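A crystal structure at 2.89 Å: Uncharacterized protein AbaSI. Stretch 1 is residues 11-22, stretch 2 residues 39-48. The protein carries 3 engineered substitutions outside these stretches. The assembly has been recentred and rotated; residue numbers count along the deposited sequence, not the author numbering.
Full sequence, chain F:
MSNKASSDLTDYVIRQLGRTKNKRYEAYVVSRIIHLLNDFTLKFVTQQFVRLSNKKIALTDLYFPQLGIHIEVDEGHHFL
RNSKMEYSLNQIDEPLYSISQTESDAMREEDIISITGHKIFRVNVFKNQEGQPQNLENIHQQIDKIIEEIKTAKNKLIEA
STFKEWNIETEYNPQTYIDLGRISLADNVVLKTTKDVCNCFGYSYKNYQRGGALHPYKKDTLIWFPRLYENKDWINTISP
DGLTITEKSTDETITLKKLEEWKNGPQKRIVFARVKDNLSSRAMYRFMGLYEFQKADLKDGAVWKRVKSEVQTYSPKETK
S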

# COMPACT_ATOMS: atom_id res chain seq x y z
N ASP F 11 1.64 24.35 -0.64
CA ASP F 11 1.59 22.90 -0.57
C ASP F 11 2.99 22.31 -0.52
O ASP F 11 3.29 21.45 0.31
N TYR F 12 3.86 22.81 -1.39
CA TYR F 12 5.25 22.35 -1.46
C TYR F 12 5.97 22.53 -0.12
O TYR F 12 6.54 21.58 0.42
N VAL F 13 5.93 23.75 0.41
CA VAL F 13 6.57 24.05 1.69
C VAL F 13 6.04 23.18 2.82
O VAL F 13 6.81 22.63 3.60
N ILE F 14 4.72 23.06 2.92
CA ILE F 14 4.12 22.24 3.97
C ILE F 14 4.59 20.79 3.88
O ILE F 14 4.98 20.20 4.89
N ARG F 15 4.57 20.23 2.67
CA ARG F 15 4.96 18.84 2.50
C ARG F 15 6.46 18.60 2.71
O ARG F 15 6.84 17.52 3.15
N GLN F 16 7.31 19.58 2.40
CA GLN F 16 8.74 19.41 2.63
C GLN F 16 9.05 19.40 4.13
O GLN F 16 9.95 18.70 4.58
N LEU F 17 8.29 20.18 4.89
CA LEU F 17 8.48 20.26 6.33
C LEU F 17 7.55 19.29 7.05
O LEU F 17 7.52 19.23 8.29
N GLY F 18 6.79 18.53 6.27
CA GLY F 18 5.86 17.56 6.82
C GLY F 18 6.25 16.11 6.63
O GLY F 18 5.42 15.22 6.80
N ARG F 19 7.50 15.86 6.27
CA ARG F 19 7.95 14.48 6.05
C ARG F 19 8.07 13.75 7.37
O ARG F 19 8.35 14.36 8.40
N THR F 20 7.88 12.43 7.33
CA THR F 20 8.10 11.61 8.51
C THR F 20 9.59 11.69 8.90
O THR F 20 10.47 11.45 8.07
N LYS F 21 9.85 12.05 10.15
CA LYS F 21 11.19 12.38 10.62
C LYS F 21 12.16 11.21 10.61
O LYS F 21 11.83 10.12 11.10
N ASN F 22 13.34 11.42 10.05
CA ASN F 22 14.42 10.45 10.15
C ASN F 22 15.15 10.57 11.48
O ASN F 22 15.48 9.57 12.12
N ASP F 39 13.36 33.42 3.26
CA ASP F 39 13.50 33.87 1.87
C ASP F 39 13.05 32.74 0.96
O ASP F 39 13.72 31.71 0.87
N PHE F 40 11.92 32.93 0.29
CA PHE F 40 11.38 31.86 -0.55
C PHE F 40 11.74 31.99 -2.02
O PHE F 40 11.29 31.21 -2.85
N THR F 41 12.58 32.97 -2.35
CA THR F 41 13.24 32.96 -3.64
C THR F 41 14.26 31.82 -3.64
O THR F 41 14.80 31.44 -4.69
N LEU F 42 14.51 31.27 -2.46
CA LEU F 42 15.41 30.13 -2.28
C LEU F 42 14.65 28.82 -2.24
O LEU F 42 13.91 28.55 -1.29
N LYS F 43 14.82 27.98 -3.25
CA LYS F 43 14.21 26.66 -3.24
C LYS F 43 14.94 25.80 -2.24
O LYS F 43 16.15 25.94 -2.06
N PHE F 44 14.21 24.91 -1.56
CA PHE F 44 14.84 24.00 -0.62
C PHE F 44 14.20 22.61 -0.67
O PHE F 44 13.04 22.46 -1.07
N VAL F 45 14.97 21.60 -0.29
CA VAL F 45 14.50 20.22 -0.28
C VAL F 45 14.89 19.55 1.04
O VAL F 45 16.02 19.72 1.50
N THR F 46 13.97 18.81 1.64
CA THR F 46 14.28 18.05 2.85
C THR F 46 14.48 16.57 2.53
O THR F 46 13.79 16.02 1.68
N GLN F 47 15.41 15.95 3.24
CA GLN F 47 15.70 14.53 3.08
C GLN F 47 16.14 14.23 1.65
O GLN F 47 15.67 13.29 1.02
N GLN F 48 17.06 15.06 1.16
CA GLN F 48 17.57 14.89 -0.19
C GLN F 48 18.55 13.74 -0.23
O GLN F 48 19.53 13.74 0.52

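The contact is organised around Thr46, which sits beside the last turn of the helix in the first stretch, its CA nearest that of Gln16. Its CA-to-CB bond points toward that stretch, and with chi1 p its hydroxyl serves two partners at once: OG1 donates to Gln16 O in a very short 2.5 Å hydrogen bond and accepts from Arg19 NE at 2.7 Å. The methyl meets the apolar side, with Thr46 CG2 4.2 Å from Leu17 CD2.

Gln16 also points toward its partner. Its m, m conformation folds the amide back so that OE1 accepts the backbone Thr46 N at 2.9 Å, almost linearly. The same OE1 takes a hydrogen bond from Arg19 NH2 at 2.8 Å, so the glutamine oxygen ties a loop side chain of its own stretch to the facing backbone. Arg19, m, t, t, then chi4 near -85°, extends and turns its guanidinium so that Thr46 OG1 lies at the edge, near its plane.

Tyr12 reaches by length rather than direction: its CA-to-CB bond runs sideways, yet chi1 t carries the ring's end inward, and OH donates to Phe44 O at 2.6 Å. Lys43, all t, brings its chain past that hydroxyl, with CE 3.6 Å from Tyr12 OH.

Phe44, chi1 p, likewise starts sideways and delivers its ring to the helix. Val13 CG1 approaches the ring edge, 4.0 Å from Phe44 CZ, while Gln16 CB and Leu17 CD2 lie 3.8 and 4.2 Å from Phe44 CE1. Val13 is t, and it also packs on the second ring, with Val13 CG2 4.0 Å from Phe40 CE2.

Beyond the helix, Gln47, m then t, points toward the loop, where NE2 donates to Thr20 O at 3.0 Å. Thr20 itself points away, contributing backbone, whereas Asn22, m, points in and places ND2 3.3 Å from Gln47 CD.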

# COMPACT_ATOMS: atom_id res chain seq x y z
CB ASP F 11 0.81 22.32 -1.76
CG ASP F 11 0.49 20.85 -1.59
OD1 ASP F 11 -0.35 20.51 -0.74
OD2 ASP F 11 1.09 20.02 -2.32
CB TYR F 12 5.99 23.08 -2.57
CG TYR F 12 7.46 22.71 -2.69
CD1 TYR F 12 7.85 21.59 -3.42
CD2 TYR F 12 8.44 23.48 -2.09
CE1 TYR F 12 9.18 21.25 -3.53
CE2 TYR F 12 9.78 23.14 -2.20
CZ TYR F 12 10.14 22.03 -2.92
OH TYR F 12 11.47 21.69 -3.03
CB VAL F 13 6.39 25.53 2.08
CG1 VAL F 13 7.07 25.80 3.41
CG2 VAL F 13 6.96 26.43 1.02
CB ILE F 14 2.58 22.27 3.91
CG1 ILE F 14 2.08 23.66 4.27
CG2 ILE F 14 1.99 21.28 4.88
CD1 ILE F 14 2.78 24.26 5.45
CB ARG F 15 4.54 18.34 1.11
CG ARG F 15 3.04 18.35 0.91
CD ARG F 15 2.67 17.76 -0.43
NE ARG F 15 2.87 16.32 -0.46
CZ ARG F 15 2.60 15.55 -1.50
NH1 ARG F 15 2.10 16.08 -2.61
NH2 ARG F 15 2.81 14.24 -1.44
CB GLN F 16 9.56 20.51 1.95
CG GLN F 16 9.55 20.46 0.42
CD GLN F 16 10.35 19.30 -0.17
OE1 GLN F 16 11.30 18.80 0.44
NE2 GLN F 16 9.95 18.86 -1.35
CB LEU F 17 8.24 21.69 6.81
CG LEU F 17 9.16 22.72 6.17
CD1 LEU F 17 8.85 24.12 6.62
CD2 LEU F 17 10.61 22.39 6.45
CB ARG F 19 9.30 14.45 5.34
CG ARG F 19 9.29 14.91 3.90
CD ARG F 19 10.67 14.71 3.30
NE ARG F 19 10.91 15.56 2.14
CZ ARG F 19 10.55 15.25 0.91
NH1 ARG F 19 9.90 14.11 0.68
NH2 ARG F 19 10.82 16.07 -0.10
CB THR F 20 7.65 10.14 8.29
OG1 THR F 20 8.10 9.33 9.37
CG2 THR F 20 8.19 9.60 6.98
CB LYS F 21 11.13 12.97 12.03
CG LYS F 21 10.50 14.35 12.10
CD LYS F 21 10.15 14.72 13.54
CE LYS F 21 11.36 14.64 14.45
NZ LYS F 21 12.44 15.58 14.03
CB ASN F 22 15.39 10.62 8.99
CG ASN F 22 14.77 10.25 7.67
OD1 ASN F 22 13.94 9.34 7.60
ND2 ASN F 22 15.17 10.95 6.61
CB ASP F 39 14.94 34.28 1.56
CG ASP F 39 15.10 34.85 0.15
OD1 ASP F 39 14.17 34.72 -0.68
OD2 ASP F 39 16.17 35.42 -0.14
CB PHE F 40 9.87 31.78 -0.34
CG PHE F 40 9.50 31.28 1.02
CD1 PHE F 40 9.33 32.16 2.08
CD2 PHE F 40 9.38 29.92 1.26
CE1 PHE F 40 9.01 31.70 3.34
CE2 PHE F 40 9.06 29.46 2.52
CZ PHE F 40 8.88 30.35 3.56
CB THR F 41 13.94 34.29 -3.96
OG1 THR F 41 15.00 34.52 -3.03
CG2 THR F 41 12.95 35.44 -3.90
CB LEU F 42 16.22 30.29 -1.00
CG LEU F 42 17.61 30.92 -1.08
CD1 LEU F 42 17.59 32.20 -1.89
CD2 LEU F 42 18.13 31.18 0.32
CB LYS F 43 14.23 26.03 -4.64
CG LYS F 43 13.53 24.68 -4.72
CD LYS F 43 13.50 24.14 -6.14
CE LYS F 43 12.85 22.76 -6.19
NZ LYS F 43 12.77 22.21 -7.57
CB PHE F 44 14.78 24.55 0.81
CG PHE F 44 13.39 24.65 1.37
CD1 PHE F 44 12.80 23.56 2.00
CD2 PHE F 44 12.68 25.83 1.29
CE1 PHE F 44 11.53 23.65 2.52
CE2 PHE F 44 11.41 25.92 1.81
CZ PHE F 44 10.83 24.83 2.42
CB VAL F 45 15.09 19.40 -1.46
CG1 VAL F 45 14.42 18.04 -1.56
CG2 VAL F 45 14.95 20.15 -2.77
CB THR F 46 13.19 18.17 3.92
OG1 THR F 46 11.93 17.78 3.37
CG2 THR F 46 13.10 19.60 4.45
CB GLN F 47 14.49 13.69 3.45
CG GLN F 47 14.03 13.92 4.87
CD GLN F 47 12.94 12.98 5.28
OE1 GLN F 47 12.55 12.09 4.53
NE2 GLN F 47 12.43 13.16 6.50
CB GLN F 48 18.26 16.17 -0.68
CG GLN F 48 18.97 16.03 -2.00
CD GLN F 48 18.03 15.72 -3.14
OE1 GLN F 48 17.09 16.47 -3.41
NE2 GLN F 48 18.27 14.61 -3.83